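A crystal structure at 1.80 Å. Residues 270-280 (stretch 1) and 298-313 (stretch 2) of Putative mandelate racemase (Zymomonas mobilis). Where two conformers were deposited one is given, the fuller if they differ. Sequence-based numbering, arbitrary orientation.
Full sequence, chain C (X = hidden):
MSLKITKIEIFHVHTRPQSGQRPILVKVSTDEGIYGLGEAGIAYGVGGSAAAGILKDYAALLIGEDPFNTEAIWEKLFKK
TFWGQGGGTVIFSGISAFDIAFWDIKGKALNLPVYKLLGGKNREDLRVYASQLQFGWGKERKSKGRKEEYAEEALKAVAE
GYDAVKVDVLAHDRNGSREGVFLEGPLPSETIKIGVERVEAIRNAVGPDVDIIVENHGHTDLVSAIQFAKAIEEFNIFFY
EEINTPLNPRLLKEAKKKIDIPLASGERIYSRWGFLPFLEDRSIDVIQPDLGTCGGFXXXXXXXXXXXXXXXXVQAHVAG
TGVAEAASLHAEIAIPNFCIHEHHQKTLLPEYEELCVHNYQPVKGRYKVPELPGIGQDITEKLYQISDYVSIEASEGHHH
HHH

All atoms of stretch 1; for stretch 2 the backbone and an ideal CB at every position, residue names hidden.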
# COMPACT_ATOMS: atom_id res chain seq x y z
N TYR C 270 -1.79 -15.21 -20.77
CA TYR C 270 -2.67 -15.03 -21.94
C TYR C 270 -3.49 -13.77 -21.81
O TYR C 270 -4.06 -13.50 -20.75
CB TYR C 270 -3.60 -16.24 -22.13
CG TYR C 270 -2.93 -17.54 -21.79
CD1 TYR C 270 -1.93 -18.06 -22.62
CD2 TYR C 270 -3.24 -18.23 -20.61
CE1 TYR C 270 -1.30 -19.26 -22.30
CE2 TYR C 270 -2.61 -19.43 -20.28
CZ TYR C 270 -1.64 -19.93 -21.13
OH TYR C 270 -1.01 -21.11 -20.81
N SER C 271 -3.57 -13.03 -22.92
CA SER C 271 -4.33 -11.77 -23.03
C SER C 271 -3.75 -10.60 -22.22
O SER C 271 -2.91 -10.80 -21.34
CB SER C 271 -5.83 -11.95 -22.75
OG SER C 271 -6.12 -11.84 -21.35
N ARG C 272 -4.23 -9.40 -22.53
CA ARG C 272 -3.99 -8.19 -21.72
C ARG C 272 -4.21 -8.46 -20.24
O ARG C 272 -3.41 -8.02 -19.40
CB ARG C 272 -4.98 -7.10 -22.15
CG ARG C 272 -4.62 -6.29 -23.40
CD ARG C 272 -5.88 -5.53 -23.87
NE ARG C 272 -6.85 -6.43 -24.48
CZ ARG C 272 -8.08 -6.09 -24.88
NH1 ARG C 272 -8.53 -4.84 -24.67
NH2 ARG C 272 -8.86 -6.99 -25.47
N TRP C 273 -5.30 -9.18 -19.93
CA TRP C 273 -5.65 -9.52 -18.53
C TRP C 273 -4.60 -10.37 -17.82
O TRP C 273 -4.35 -10.19 -16.63
CB TRP C 273 -7.01 -10.23 -18.47
CG TRP C 273 -8.17 -9.32 -18.80
CD1 TRP C 273 -8.96 -8.65 -17.91
CD2 TRP C 273 -8.67 -8.97 -20.11
NE1 TRP C 273 -9.92 -7.91 -18.57
CE2 TRP C 273 -9.77 -8.10 -19.92
CE3 TRP C 273 -8.30 -9.33 -21.42
CZ2 TRP C 273 -10.49 -7.56 -20.99
CZ3 TRP C 273 -9.02 -8.79 -22.48
CH2 TRP C 273 -10.11 -7.92 -22.26
N GLY C 274 -3.99 -11.30 -18.54
CA GLY C 274 -2.92 -12.14 -17.99
C GLY C 274 -1.67 -11.34 -17.68
O GLY C 274 -1.06 -11.51 -16.62
N PHE C 275 -1.30 -10.46 -18.60
CA PHE C 275 -0.06 -9.69 -18.45
C PHE C 275 -0.15 -8.54 -17.46
O PHE C 275 0.85 -8.16 -16.84
CB PHE C 275 0.48 -9.24 -19.80
CG PHE C 275 1.13 -10.36 -20.56
CD1 PHE C 275 2.45 -10.73 -20.27
CD2 PHE C 275 0.42 -11.10 -21.51
CE1 PHE C 275 3.05 -11.79 -20.93
CE2 PHE C 275 1.03 -12.17 -22.18
CZ PHE C 275 2.35 -12.51 -21.89
N LEU C 276 -1.36 -8.03 -17.27
CA LEU C 276 -1.60 -6.86 -16.42
C LEU C 276 -0.91 -6.89 -15.05
O LEU C 276 -0.16 -5.98 -14.74
CB LEU C 276 -3.10 -6.54 -16.31
CG LEU C 276 -3.46 -5.42 -15.31
CD1 LEU C 276 -2.96 -4.06 -15.79
CD2 LEU C 276 -4.96 -5.38 -15.05
N PRO C 277 -1.14 -7.94 -14.23
CA PRO C 277 -0.52 -7.94 -12.91
C PRO C 277 1.01 -7.90 -12.92
O PRO C 277 1.61 -7.28 -12.06
CB PRO C 277 -1.00 -9.26 -12.30
CG PRO C 277 -1.44 -10.09 -13.44
CD PRO C 277 -2.00 -9.13 -14.41
N PHE C 278 1.63 -8.57 -13.90
CA PHE C 278 3.08 -8.59 -14.04
C PHE C 278 3.62 -7.23 -14.44
O PHE C 278 4.70 -6.83 -14.02
CB PHE C 278 3.50 -9.64 -15.08
CG PHE C 278 3.20 -11.05 -14.68
CD1 PHE C 278 4.07 -11.76 -13.84
CD2 PHE C 278 2.03 -11.66 -15.10
CE1 PHE C 278 3.77 -13.06 -13.44
CE2 PHE C 278 1.72 -12.97 -14.71
CZ PHE C 278 2.61 -13.67 -13.88
N LEU C 279 2.83 -6.51 -15.24
CA LEU C 279 3.16 -5.13 -15.61
C LEU C 279 2.98 -4.15 -14.45
O LEU C 279 3.85 -3.31 -14.19
CB LEU C 279 2.34 -4.72 -16.84
CG LEU C 279 2.66 -5.46 -18.15
CD1 LEU C 279 1.78 -4.96 -19.28
CD2 LEU C 279 4.14 -5.36 -18.54
N GLU C 280 1.86 -4.26 -13.72
CA GLU C 280 1.65 -3.48 -12.50
C GLU C 280 2.79 -3.65 -11.49
O GLU C 280 3.27 -2.67 -10.92
CB GLU C 280 0.33 -3.87 -11.83
CG GLU C 280 -0.92 -3.45 -12.59
CD GLU C 280 -2.20 -4.05 -12.00
OE1 GLU C 280 -2.15 -5.16 -11.42
OE2 GLU C 280 -3.27 -3.41 -12.10
N UNK C 298 -4.23 -9.51 -32.87
CA UNK C 298 -5.03 -8.43 -32.28
C UNK C 298 -4.60 -8.18 -30.83
O UNK C 298 -4.33 -7.04 -30.41
CB UNK C 298 -6.52 -8.77 -32.34
N UNK C 299 -4.48 -9.27 -30.08
CA UNK C 299 -4.17 -9.16 -28.65
C UNK C 299 -2.68 -9.02 -28.39
O UNK C 299 -2.27 -8.30 -27.48
CB UNK C 299 -4.71 -10.38 -27.90
N UNK C 300 -1.85 -9.71 -29.18
CA UNK C 300 -0.38 -9.54 -29.09
C UNK C 300 -0.02 -8.06 -29.15
O UNK C 300 0.77 -7.58 -28.34
CB UNK C 300 0.33 -10.30 -30.21
N UNK C 301 -0.61 -7.35 -30.10
CA UNK C 301 -0.35 -5.93 -30.27
C UNK C 301 -0.73 -5.14 -29.02
O UNK C 301 0.03 -4.31 -28.54
CB UNK C 301 -1.11 -5.40 -31.48
N UNK C 302 -1.92 -5.42 -28.50
CA UNK C 302 -2.39 -4.76 -27.27
C UNK C 302 -1.49 -5.03 -26.07
O UNK C 302 -1.21 -4.13 -25.27
CB UNK C 302 -3.81 -5.22 -26.94
N UNK C 303 -1.01 -6.27 -25.96
CA UNK C 303 -0.09 -6.62 -24.88
C UNK C 303 1.24 -5.89 -25.04
O UNK C 303 1.73 -5.28 -24.09
CB UNK C 303 0.14 -8.13 -24.84
N UNK C 304 1.81 -5.95 -26.24
CA UNK C 304 3.08 -5.28 -26.51
C UNK C 304 2.99 -3.76 -26.29
O UNK C 304 3.90 -3.14 -25.73
CB UNK C 304 3.53 -5.57 -27.94
N UNK C 305 1.88 -3.15 -26.70
CA UNK C 305 1.68 -1.70 -26.55
C UNK C 305 1.55 -1.28 -25.09
O UNK C 305 2.12 -0.26 -24.68
CB UNK C 305 0.43 -1.26 -27.32
N UNK C 306 0.83 -2.06 -24.29
CA UNK C 306 0.78 -1.81 -22.84
C UNK C 306 2.16 -2.02 -22.21
O UNK C 306 2.59 -1.23 -21.38
CB UNK C 306 -0.25 -2.73 -22.17
N UNK C 307 2.87 -3.07 -22.63
CA UNK C 307 4.18 -3.39 -22.05
C UNK C 307 5.18 -2.24 -22.28
O UNK C 307 6.01 -1.97 -21.42
CB UNK C 307 4.72 -4.69 -22.65
N UNK C 308 5.08 -1.58 -23.43
CA UNK C 308 5.95 -0.46 -23.78
C UNK C 308 5.94 0.68 -22.74
O UNK C 308 6.99 1.28 -22.49
CB UNK C 308 5.53 0.09 -25.14
N UNK C 309 4.76 0.95 -22.14
CA UNK C 309 4.58 1.99 -21.11
C UNK C 309 5.45 1.71 -19.89
O UNK C 309 5.83 2.62 -19.15
CB UNK C 309 3.11 2.08 -20.69
N UNK C 310 5.74 0.43 -19.69
CA UNK C 310 6.45 -0.02 -18.50
C UNK C 310 7.93 -0.32 -18.79
O UNK C 310 8.62 -0.88 -17.93
CB UNK C 310 5.77 -1.26 -17.93
N UNK C 311 8.40 0.10 -19.97
CA UNK C 311 9.78 -0.16 -20.43
C UNK C 311 10.11 -1.66 -20.37
O UNK C 311 11.12 -2.10 -19.79
CB UNK C 311 10.78 0.63 -19.58
N UNK C 312 9.21 -2.42 -20.97
CA UNK C 312 9.33 -3.87 -21.08
C UNK C 312 9.44 -4.14 -22.57
O UNK C 312 8.79 -3.47 -23.38
CB UNK C 312 8.15 -4.61 -20.44
N UNK C 313 10.27 -5.11 -22.96
CA UNK C 313 10.38 -5.43 -24.38
C UNK C 313 9.85 -6.83 -24.65
O UNK C 313 9.45 -7.52 -23.71
CB UNK C 313 11.83 -5.31 -24.85

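The helices 271-280 and 298-309 run nearly parallel, their axes 20° apart and 9.1 Å apart at closest approach, so one side of the second helix faces the first. Position 298 has nothing of stretch 1 near its CB, so stretch 1 sets no demand there beyond a residue suited to a helix, and Thr 298 occupies it.

The CB of position 299 points toward the start of the first helix, 5.1 Å from Ser 271 CA, where the backbone N of Arg 272 and its guanidinium both offer donors. A side chain with an acceptor a few bonds from CB would suit, an acid above all. The residue is Glu 299. Its OE2 accepts from Arg 272 N at 2.8 Å and from Arg 272 NE at 2.8 Å, both nearly linear, the second being a salt bridge; Arg 272 NH2 adds a weak bond to Glu 299 OE1 at 3.0 Å. One carboxylate thus ties down both the backbone and the side chain of Arg 272.

Positions 300 and 301 turn out of reach of stretch 1, which sets no demand on them; they are Phe 300 and Lys 301.

At 302 the CB points toward stretch 1 and stands 3.7 Å from Arg 272 CD. Aliphatic length would pack along the arginine; an acid or polar group could also suit. Lys 302 is found, fully extended beyond chi1. Its CD lies over one face of the guanidinium, 3.6 Å from Arg 272 CZ. The charged ends come close, with Lys 302 NZ 3.8 Å from Arg 272 NH2, but one water accepts from both Lys 302 NZ and Arg 272 NH1, at 2.9 Å each.

Position 303 has a sideways CB, 4.5 Å from Phe 275 CD2, beside the backbone of Ser 271 and Arg 272. Leucine, valine, isoleucine or methionine would fit this apolar setting. Ile 303 sets CG2 over the face of the Phe 275 ring, 4.0 Å from its centroid, while its CD1 reaches 3.6 Å from Ser 271 C.

Position 304 points away and 305 is out of reach; they hold Ala 304 and Asp 305.

At 306 the CB points toward stretch 1 and lies 4.2 Å from Leu 279 CD1; a long apolar chain could extend between Arg 272 and Leu 279. Met 306, in the conformer given, does so: its CE is 3.8 Å from Leu 279 CD1 and 3.7 Å from Arg 272 O.

At 307 the sideways CB is already 4.2 Å from Leu 279 CD2, so a small residue suffices. Ala 307 makes this contact. Positions 308 and 309 make no contact, as His 308 and Ile 309.

Position 310 aims at Leu 279, favoring a broad apolar group. Phe 310 lays its ring face against Leu 279 CB, 4.1 Å from the centroid.

Position 311 is out of reach; its left-handed backbone commonly takes glycine, asparagine or aspartate, yet Glu 311 adopts it. At 312 the CB again points toward Leu 279; a modest apolar residue suits, and Val 312 CG2 sits 4.0 Å from Leu 279 CD2. Position 313, out of reach, is Thr 313.

Stretch 2 298-313: TEFKKIADMAHIFEVT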
# COMPACT_ATOMS: atom_id res chain seq x y z
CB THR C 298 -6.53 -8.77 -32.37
OG1 THR C 298 -6.91 -8.83 -33.75
CG2 THR C 298 -7.40 -7.71 -31.67
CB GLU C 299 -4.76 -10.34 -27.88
CG GLU C 299 -4.80 -10.14 -26.36
CD GLU C 299 -5.92 -9.23 -25.89
OE1 GLU C 299 -6.64 -8.65 -26.72
OE2 GLU C 299 -6.09 -9.11 -24.65
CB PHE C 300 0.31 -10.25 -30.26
CG PHE C 300 1.81 -10.18 -30.22
CD1 PHE C 300 2.55 -11.26 -29.72
CD2 PHE C 300 2.51 -9.08 -30.74
CE1 PHE C 300 3.95 -11.23 -29.72
CE2 PHE C 300 3.91 -9.04 -30.70
CZ PHE C 300 4.62 -10.12 -30.20
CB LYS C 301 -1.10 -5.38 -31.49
CG LYS C 301 -0.53 -4.09 -32.05
CD LYS C 301 -0.88 -3.92 -33.51
CE LYS C 301 -1.26 -2.48 -33.83
NZ LYS C 301 -0.15 -1.54 -33.51
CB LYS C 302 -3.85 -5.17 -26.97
CG LYS C 302 -4.83 -4.79 -28.11
CD LYS C 302 -6.29 -5.20 -27.83
CE LYS C 302 -7.16 -4.90 -29.08
NZ LYS C 302 -8.59 -5.29 -28.87
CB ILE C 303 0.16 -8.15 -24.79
CG1 ILE C 303 -1.15 -8.87 -24.41
CG2 ILE C 303 1.28 -8.46 -23.78
CD1 ILE C 303 -1.19 -10.36 -24.81
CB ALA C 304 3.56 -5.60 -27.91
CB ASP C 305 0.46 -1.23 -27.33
CG ASP C 305 0.60 -1.43 -28.83
OD1 ASP C 305 1.74 -1.63 -29.34
OD2 ASP C 305 -0.45 -1.41 -29.51
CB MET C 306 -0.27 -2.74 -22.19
CG MET C 306 -0.72 -2.30 -20.80
SD MET C 306 -2.24 -3.11 -20.23
CE MET C 306 -1.81 -4.84 -20.41
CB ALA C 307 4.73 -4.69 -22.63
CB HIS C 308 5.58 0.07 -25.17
CG HIS C 308 6.60 0.98 -25.78
ND1 HIS C 308 7.96 0.74 -25.69
CD2 HIS C 308 6.47 2.12 -26.50
CE1 HIS C 308 8.61 1.69 -26.34
NE2 HIS C 308 7.73 2.54 -26.84
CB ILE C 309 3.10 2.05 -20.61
CG1 ILE C 309 2.14 2.20 -21.79
CG2 ILE C 309 2.89 3.19 -19.63
CD1 ILE C 309 2.66 3.12 -22.82
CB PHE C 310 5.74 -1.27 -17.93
CG PHE C 310 4.35 -0.98 -17.43
CD1 PHE C 310 4.15 -0.56 -16.12
CD2 PHE C 310 3.25 -1.12 -18.27
CE1 PHE C 310 2.85 -0.28 -15.66
CE2 PHE C 310 1.96 -0.85 -17.82
CZ PHE C 310 1.77 -0.42 -16.52
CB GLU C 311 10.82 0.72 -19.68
CG GLU C 311 10.68 2.21 -20.04
CD GLU C 311 11.64 3.15 -19.31
OE1 GLU C 311 12.25 2.73 -18.29
OE2 GLU C 311 11.77 4.32 -19.76
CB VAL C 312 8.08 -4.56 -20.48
CG1 VAL C 312 8.06 -6.06 -20.78
CG2 VAL C 312 8.00 -4.33 -18.96
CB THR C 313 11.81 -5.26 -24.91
OG1 THR C 313 12.69 -6.14 -24.23
CG2 THR C 313 12.28 -3.81 -24.74
O HOH W 1 -10.31 -4.25 -26.82
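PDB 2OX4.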